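Local coordinates for protein aminotransferase class-III (Sphaerobacter thermophilus DSM 20745, PDB 6K8H) that belongs to the class-III aminotransferase family, which has the fold type I architecture, and holds (5-hydroxy-4,6-dimethylpyridin-3-yl)methyl dihydrogen phosphate in a pocket, at residues B[200-205]-B[238-243]; B[34-39]-B[68-73]; B[11-16]-B[402-407]. All coordinates share one frame; numbering follows the deposited sequence.

Contact 1. Residues B[200-205]-B[238-243]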
# COMPACT_ATOMS: atom_id res chain seq x y z
N ASN B 200 -11.43 -25.44 -7.09
CA ASN B 200 -11.50 -26.90 -6.86
C ASN B 200 -12.46 -27.61 -7.82
O ASN B 200 -13.01 -28.67 -7.50
CB ASN B 200 -11.88 -27.23 -5.41
CG ASN B 200 -10.68 -27.53 -4.55
OD1 ASN B 200 -9.67 -28.04 -5.03
ND2 ASN B 200 -10.77 -27.22 -3.26
N ASP B 201 -12.67 -27.03 -8.99
CA ASP B 201 -13.47 -27.65 -10.05
C ASP B 201 -12.58 -27.60 -11.29
O ASP B 201 -12.58 -26.62 -12.04
CB ASP B 201 -14.81 -26.90 -10.20
CG ASP B 201 -15.57 -27.28 -11.46
OD1 ASP B 201 -15.10 -28.11 -12.27
OD2 ASP B 201 -16.67 -26.71 -11.64
N ILE B 202 -11.79 -28.66 -11.49
CA ILE B 202 -10.75 -28.58 -12.51
C ILE B 202 -11.36 -28.59 -13.91
O ILE B 202 -10.82 -27.97 -14.83
CB ILE B 202 -9.71 -29.70 -12.33
CG1 ILE B 202 -8.50 -29.49 -13.27
CG2 ILE B 202 -10.32 -31.07 -12.57
CD1 ILE B 202 -7.88 -28.10 -13.18
N ASP B 203 -12.50 -29.26 -14.09
CA ASP B 203 -13.12 -29.31 -15.42
C ASP B 203 -13.53 -27.93 -15.91
O ASP B 203 -13.16 -27.51 -17.02
CB ASP B 203 -14.32 -30.25 -15.39
CG ASP B 203 -15.03 -30.34 -16.72
OD1 ASP B 203 -14.46 -30.93 -17.66
OD2 ASP B 203 -16.16 -29.80 -16.82
N GLY B 204 -14.32 -27.21 -15.11
CA GLY B 204 -14.72 -25.87 -15.50
C GLY B 204 -13.54 -24.92 -15.61
O GLY B 204 -13.47 -24.08 -16.52
N THR B 205 -12.58 -25.04 -14.68
CA THR B 205 -11.37 -24.22 -14.72
C THR B 205 -10.63 -24.41 -16.04
O THR B 205 -10.24 -23.43 -16.70
CB THR B 205 -10.48 -24.58 -13.53
OG1 THR B 205 -11.08 -24.12 -12.31
CG2 THR B 205 -9.09 -23.99 -13.67
N LEU B 238 -4.63 -28.58 -8.55
CA LEU B 238 -3.55 -27.60 -8.62
C LEU B 238 -2.47 -28.05 -9.60
O LEU B 238 -1.86 -27.23 -10.30
CB LEU B 238 -2.98 -27.37 -7.22
CG LEU B 238 -2.18 -26.09 -6.94
CD1 LEU B 238 -3.04 -24.83 -7.05
CD2 LEU B 238 -1.51 -26.17 -5.56
N GLN B 239 -2.22 -29.36 -9.69
CA GLN B 239 -1.24 -29.87 -10.65
C GLN B 239 -1.72 -29.67 -12.08
O GLN B 239 -0.94 -29.25 -12.94
CB GLN B 239 -0.96 -31.36 -10.38
CG GLN B 239 -0.22 -31.65 -9.06
CD GLN B 239 -0.41 -33.09 -8.57
OE1 GLN B 239 -0.70 -34.00 -9.36
NE2 GLN B 239 -0.25 -33.30 -7.26
N ARG B 240 -3.00 -29.92 -12.34
CA ARG B 240 -3.51 -29.69 -13.69
C ARG B 240 -3.56 -28.21 -14.03
O ARG B 240 -3.34 -27.83 -15.19
CB ARG B 240 -4.88 -30.34 -13.83
CG ARG B 240 -4.77 -31.87 -13.89
CD ARG B 240 -6.13 -32.54 -13.81
NE ARG B 240 -7.04 -32.04 -14.84
CZ ARG B 240 -8.19 -32.64 -15.17
NH1 ARG B 240 -8.55 -33.76 -14.54
NH2 ARG B 240 -8.96 -32.11 -16.10
N LEU B 241 -3.85 -27.35 -13.04
CA LEU B 241 -3.78 -25.91 -13.27
C LEU B 241 -2.36 -25.50 -13.64
O LEU B 241 -2.16 -24.69 -14.56
CB LEU B 241 -4.26 -25.15 -12.02
CG LEU B 241 -4.21 -23.61 -12.09
CD1 LEU B 241 -5.10 -23.10 -13.21
CD2 LEU B 241 -4.60 -22.97 -10.75
N ARG B 242 -1.36 -26.04 -12.93
CA ARG B 242 0.03 -25.74 -13.28
C ARG B 242 0.34 -26.19 -14.71
O ARG B 242 0.98 -25.46 -15.48
CB ARG B 242 0.98 -26.38 -12.27
CG ARG B 242 2.47 -26.34 -12.67
CD ARG B 242 3.08 -24.94 -12.52
NE ARG B 242 2.70 -24.05 -13.62
CZ ARG B 242 3.18 -22.83 -13.80
NH1 ARG B 242 4.07 -22.31 -12.96
NH2 ARG B 242 2.76 -22.11 -14.84
N GLU B 243 -0.13 -27.39 -15.09
CA GLU B 243 0.17 -27.89 -16.43
C GLU B 243 -0.46 -27.02 -17.51
O GLU B 243 0.20 -26.67 -18.51
CB GLU B 243 -0.30 -29.35 -16.59
CG GLU B 243 0.46 -30.34 -15.74
CD GLU B 243 1.67 -30.93 -16.45
OE1 GLU B 243 2.42 -30.17 -17.09
OE2 GLU B 243 1.86 -32.17 -16.38
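The flat guanidinium of Arg-240 lies against the branched side chain of Ile-202, one face turned to the aliphatic carbons. Methyl CG2 of Ile-202 sits 3.7 Å above the guanidinium plane, over its centre, while CG1 of Ile-202 presses closer to NE of Arg-240, at 3.3 Å. The other end of the isoleucine, CD1, reaches back to CB of Arg-240 at 3.8 Å, which makes the pair touch along much of the arginine. A bend at chi3 (55°) folds the arginine's end over the isoleucine. Its polar edge is served separately: NH2 forms a salt bridge with Glu-206, one turn further along the helix of Ile-202. Arginine suits this exposed margin because its flat, weakly hydrated face can lie on aliphatic carbons while its N-H edge meets a carboxylate.

Deeper in, Thr-205 and Leu-241 cross at about a right angle, CG2 of Thr-205 lying 4.1 Å from CD1 of Leu-241; both also touch Phe-150 of strand 146-150. The threonine hydroxyl is turned back to its own helix, OG1 bonding to the O of Asp-201 at 2.9 Å. Asp-201 is the N-cap, its OD1 accepting from Gly-204 N at 3.1 Å in a nearly straight bond (169°). Helices 202-211 and 235-248 pack side by side as the helices of successive beta-alpha-beta crossovers on one side of the large mixed sheet, as in the fold type I alpha/beta domain.

Contact 2. Residues B[34-39]-B[68-73]; sequences NTRTTV and VNNYTA
Arg-36 takes hold of a single oxygen of Asn-70, end-on, with both terminal nitrogens: NH1 lies 2.7 Å and NH2 2.8 Å from OD1 of Asn-70. The oxygen sits at the edge of the guanidinium, in its plane, so the two N-H groups converge and the bonds are bent (142° at NH1). Seen from the amide the donors differ: NH1 comes in the carbonyl plane on a lone pair, whereas NH2 stands above that plane, because the two flat groups are turned 82° apart. Beside this grip, Thr-38 meets Tyr-71: CG2 of Thr-38 is 3.4 Å from CZ of Tyr-71, an apolar contact near the phenol end of the ring.

The next shell fixes these groups. Arg-36 runs fully extended, its CG anti to the backbone N (chi1 -166°), and CG1 of Val-39 lies 3.7 Å above one face of its guanidinium. Asn-34 ND2 and Val-39 N bind the O of Arg-36 from opposite faces, steadying the turn that launches the side chain. Around residues 69-72 the backbone makes a weakly bonded left-handed turn, phi positive at each, with Thr-72 N bonding to the O of Val-68 at 2.9 Å. Asn-70, a residue type that tolerates such angles well, also bonds across the subunit interface, ND2 donating to the O of Thr-317 of the second subunit.

NH2 of Arg-36 also lies 3.7 Å from CD1 of Tyr-71, whose side chain is about 6 Å from the bound (5-hydroxy-4,6-dimethylpyridin-3-yl)methyl dihydrogen phosphate. The amide itself adds no formal negative charge: one neutral oxygen takes two N-H groups of a buried cation.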
# COMPACT_ATOMS: atom_id res chain seq x y z
N ASN B 34 -15.09 4.79 10.53
CA ASN B 34 -14.43 3.60 10.04
C ASN B 34 -13.34 3.97 9.04
O ASN B 34 -13.53 4.87 8.21
CB ASN B 34 -15.43 2.64 9.39
CG ASN B 34 -14.77 1.38 8.86
OD1 ASN B 34 -14.55 1.21 7.65
ND2 ASN B 34 -14.44 0.48 9.78
N THR B 35 -12.21 3.28 9.15
CA THR B 35 -11.07 3.43 8.20
C THR B 35 -10.63 2.06 7.68
O THR B 35 -9.67 2.02 6.91
CB THR B 35 -9.92 4.24 8.78
OG1 THR B 35 -9.01 4.50 7.71
CG2 THR B 35 -9.22 3.55 9.93
N ARG B 36 -11.29 0.98 8.12
CA ARG B 36 -10.96 -0.40 7.66
C ARG B 36 -12.28 -1.17 7.69
O ARG B 36 -12.76 -1.46 8.79
CB ARG B 36 -9.88 -0.99 8.57
CG ARG B 36 -9.20 -2.24 8.04
CD ARG B 36 -8.13 -2.64 9.04
NE ARG B 36 -7.78 -4.04 8.99
CZ ARG B 36 -7.03 -4.66 9.89
NH1 ARG B 36 -6.56 -3.99 10.93
NH2 ARG B 36 -6.75 -5.94 9.75
N THR B 37 -12.82 -1.54 6.53
CA THR B 37 -14.16 -2.13 6.54
C THR B 37 -14.19 -3.40 7.39
O THR B 37 -15.18 -3.67 8.09
CB THR B 37 -14.63 -2.44 5.12
OG1 THR B 37 -14.44 -1.29 4.28
CG2 THR B 37 -16.11 -2.80 5.12
N THR B 38 -13.10 -4.18 7.36
CA THR B 38 -13.05 -5.48 8.03
C THR B 38 -13.33 -5.39 9.53
O THR B 38 -13.91 -6.32 10.11
CB THR B 38 -11.68 -6.12 7.81
OG1 THR B 38 -11.26 -5.88 6.45
CG2 THR B 38 -11.75 -7.61 8.06
N VAL B 39 -12.92 -4.30 10.18
CA VAL B 39 -12.97 -4.22 11.63
C VAL B 39 -14.21 -3.51 12.14
O VAL B 39 -14.37 -3.36 13.35
CB VAL B 39 -11.70 -3.55 12.21
CG1 VAL B 39 -10.46 -4.30 11.75
CG2 VAL B 39 -11.64 -2.08 11.81
N VAL B 68 -7.13 -13.59 16.26
CA VAL B 68 -7.21 -12.90 14.98
C VAL B 68 -5.85 -12.37 14.55
O VAL B 68 -5.44 -12.56 13.41
CB VAL B 68 -8.25 -11.75 15.03
CG1 VAL B 68 -8.41 -11.11 13.64
CG2 VAL B 68 -9.58 -12.26 15.56
N ASN B 69 -5.15 -11.69 15.47
CA ASN B 69 -3.77 -11.24 15.25
C ASN B 69 -3.65 -10.43 13.96
O ASN B 69 -2.82 -10.72 13.09
CB ASN B 69 -2.81 -12.42 15.26
CG ASN B 69 -2.91 -13.20 16.54
OD1 ASN B 69 -3.44 -14.32 16.57
ND2 ASN B 69 -2.41 -12.61 17.62
N ASN B 70 -4.50 -9.42 13.85
CA ASN B 70 -4.58 -8.55 12.67
C ASN B 70 -4.69 -9.39 11.40
O ASN B 70 -3.94 -9.22 10.43
CB ASN B 70 -3.39 -7.60 12.60
CG ASN B 70 -3.74 -6.33 11.85
OD1 ASN B 70 -4.90 -5.93 11.85
ND2 ASN B 70 -2.76 -5.71 11.20
N TYR B 71 -5.64 -10.33 11.43
CA TYR B 71 -5.93 -11.22 10.31
C TYR B 71 -4.68 -11.98 9.86
O TYR B 71 -4.34 -12.03 8.68
CB TYR B 71 -6.59 -10.45 9.17
CG TYR B 71 -8.06 -10.22 9.53
CD1 TYR B 71 -8.44 -9.14 10.32
CD2 TYR B 71 -9.02 -11.15 9.18
CE1 TYR B 71 -9.77 -8.97 10.70
CE2 TYR B 71 -10.35 -10.99 9.55
CZ TYR B 71 -10.72 -9.90 10.31
OH TYR B 71 -12.05 -9.75 10.67
N THR B 72 -4.02 -12.61 10.84
CA THR B 72 -2.88 -13.54 10.75
C THR B 72 -1.53 -12.84 10.54
O THR B 72 -0.52 -13.54 10.39
CB THR B 72 -3.02 -14.63 9.67
OG1 THR B 72 -2.79 -14.08 8.36
CG2 THR B 72 -4.40 -15.29 9.71
N ALA B 73 -1.48 -11.50 10.53
CA ALA B 73 -0.21 -10.81 10.28
C ALA B 73 0.77 -10.95 11.44
O ALA B 73 1.98 -11.03 11.22
CB ALA B 73 -0.46 -9.33 9.97

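Contact 3. Residues B[11-16]-B[402-407]; sequences VYREPG and VHEALM
Arg-13 and Glu-404 form a two-pronged, side-on salt bridge that ties the N-terminal segment to helix 393-408, in the part of the fold type I subunit built from N-terminal and C-terminal portions of the chain; this helix packs in turn on helix 427-445. NE of Arg-13 lies 2.8 Å from OE2 of Glu-404, and NH2 of Arg-13 lies 2.9 Å from OE1 of Glu-404; both oxygens are met on the syn side. The match is not flat, for the guanidinium and carboxylate planes stand 45° apart. Glutamate is long enough to cover the gap: its chain leaves the helix and bends at chi2 (74°) to bring the carboxylate round to the arginine. Arginine has N-H groups to spare, and NH1 forms a hydrogen bond with the O of Ala-42.

Packing comes from Tyr-12, whose ring offers a flat face and whose hydroxyl a polar end. CG of Arg-13 lies 3.6 Å above one face of that ring, offset toward the rim, while the hydroxyl stands over the centre of the guanidinium.

Water adds the last link, lying at the edge of the Tyr-12 ring in its plane: it is 2.6 Å from OH of Tyr-12 and donates to OE1 of Glu-404 at 2.7 Å.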
# COMPACT_ATOMS: atom_id res chain seq x y z
N VAL B 11 -18.40 -5.61 27.80
CA VAL B 11 -18.88 -4.38 28.42
C VAL B 11 -18.82 -3.19 27.46
O VAL B 11 -19.54 -2.21 27.67
CB VAL B 11 -18.12 -4.09 29.73
CG1 VAL B 11 -18.18 -5.29 30.65
CG2 VAL B 11 -16.68 -3.72 29.45
N TYR B 12 -18.02 -3.28 26.39
CA TYR B 12 -17.91 -2.15 25.46
C TYR B 12 -19.23 -1.81 24.80
O TYR B 12 -19.39 -0.68 24.32
CB TYR B 12 -16.86 -2.45 24.38
CG TYR B 12 -17.34 -3.37 23.26
CD1 TYR B 12 -17.34 -4.75 23.41
CD2 TYR B 12 -17.79 -2.85 22.06
CE1 TYR B 12 -17.78 -5.59 22.38
CE2 TYR B 12 -18.23 -3.66 21.04
CZ TYR B 12 -18.24 -5.03 21.21
OH TYR B 12 -18.68 -5.84 20.17
N ARG B 13 -20.18 -2.75 24.76
CA ARG B 13 -21.49 -2.51 24.18
C ARG B 13 -22.40 -1.65 25.06
O ARG B 13 -23.45 -1.20 24.58
CB ARG B 13 -22.19 -3.83 23.88
CG ARG B 13 -21.46 -4.77 22.93
CD ARG B 13 -22.48 -5.59 22.18
NE ARG B 13 -21.95 -6.50 21.17
CZ ARG B 13 -21.91 -6.23 19.86
NH1 ARG B 13 -22.33 -5.07 19.39
NH2 ARG B 13 -21.45 -7.15 19.02
N GLU B 14 -22.03 -1.41 26.32
CA GLU B 14 -22.89 -0.63 27.19
C GLU B 14 -22.83 0.85 26.83
O GLU B 14 -21.78 1.35 26.41
CB GLU B 14 -22.48 -0.80 28.65
CG GLU B 14 -22.56 -2.21 29.19
CD GLU B 14 -21.86 -2.33 30.53
OE1 GLU B 14 -21.27 -1.32 30.97
OE2 GLU B 14 -21.88 -3.43 31.15
N PRO B 15 -23.93 1.59 27.02
CA PRO B 15 -23.87 3.05 26.81
C PRO B 15 -22.83 3.69 27.71
O PRO B 15 -22.61 3.26 28.84
CB PRO B 15 -25.29 3.52 27.15
CG PRO B 15 -25.99 2.34 27.78
CD PRO B 15 -25.29 1.11 27.28
N GLY B 16 -22.15 4.70 27.17
CA GLY B 16 -21.12 5.37 27.93
C GLY B 16 -19.85 4.58 28.10
O GLY B 16 -18.99 4.98 28.88
N VAL B 402 -22.52 -17.64 18.47
CA VAL B 402 -21.30 -18.26 18.99
C VAL B 402 -20.18 -17.23 19.09
O VAL B 402 -19.45 -17.17 20.09
CB VAL B 402 -20.89 -19.46 18.12
CG1 VAL B 402 -19.52 -20.01 18.54
CG2 VAL B 402 -21.95 -20.56 18.21
N HIS B 403 -20.04 -16.38 18.06
CA HIS B 403 -18.98 -15.38 18.07
C HIS B 403 -19.17 -14.37 19.20
O HIS B 403 -18.22 -14.04 19.92
CB HIS B 403 -18.92 -14.68 16.71
CG HIS B 403 -17.99 -13.51 16.68
ND1 HIS B 403 -18.41 -12.21 16.85
CD2 HIS B 403 -16.65 -13.45 16.49
CE1 HIS B 403 -17.37 -11.40 16.78
NE2 HIS B 403 -16.29 -12.12 16.55
N GLU B 404 -20.40 -13.87 19.37
CA GLU B 404 -20.66 -12.91 20.44
C GLU B 404 -20.40 -13.51 21.82
O GLU B 404 -19.79 -12.86 22.69
CB GLU B 404 -22.11 -12.40 20.32
CG GLU B 404 -22.53 -11.41 21.40
CD GLU B 404 -21.94 -10.01 21.21
OE1 GLU B 404 -21.26 -9.75 20.19
OE2 GLU B 404 -22.17 -9.16 22.10
N ALA B 405 -20.81 -14.77 22.03
CA ALA B 405 -20.54 -15.41 23.32
C ALA B 405 -19.04 -15.59 23.54
O ALA B 405 -18.54 -15.34 24.65
CB ALA B 405 -21.26 -16.76 23.40
N LEU B 406 -18.31 -16.02 22.50
CA LEU B 406 -16.86 -16.14 22.63
C LEU B 406 -16.25 -14.80 23.01
O LEU B 406 -15.41 -14.73 23.92
CB LEU B 406 -16.24 -16.67 21.33
CG LEU B 406 -16.40 -18.18 21.06
CD1 LEU B 406 -15.96 -18.55 19.63
CD2 LEU B 406 -15.64 -19.00 22.10
N MET B 407 -16.66 -13.72 22.33
CA MET B 407 -16.17 -12.39 22.65
C MET B 407 -16.40 -12.05 24.12
O MET B 407 -15.55 -11.43 24.76
CB MET B 407 -16.85 -11.33 21.77
CG MET B 407 -16.30 -11.25 20.35
SD MET B 407 -14.65 -10.52 20.31
CE MET B 407 -14.98 -8.80 20.73
O HOH W 1 -18.94 -8.42 20.61

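Overall arrangement
The three contacts share no helix or strand and none touches another. Contacts 1 and 2 are each partly buried; contact 3 is a surface contact. Contact 2 lies nearest the middle of the chain, about 10 Å from its centre, with contacts 1 and 3 on opposite sides. Contact 1 joins two helices that pack on the large sheet; van der Waals packing, partly on the face of a guanidinium, carries it, with no hydrogen bond between the segments. Contact 2 joins two irregular segments at the subunit interface, and contact 3 closes a loop that encloses both others. An arginine takes part in each: by its face in contact 1, end-on to one oxygen in contact 2, side-on to two oxygens in contact 3.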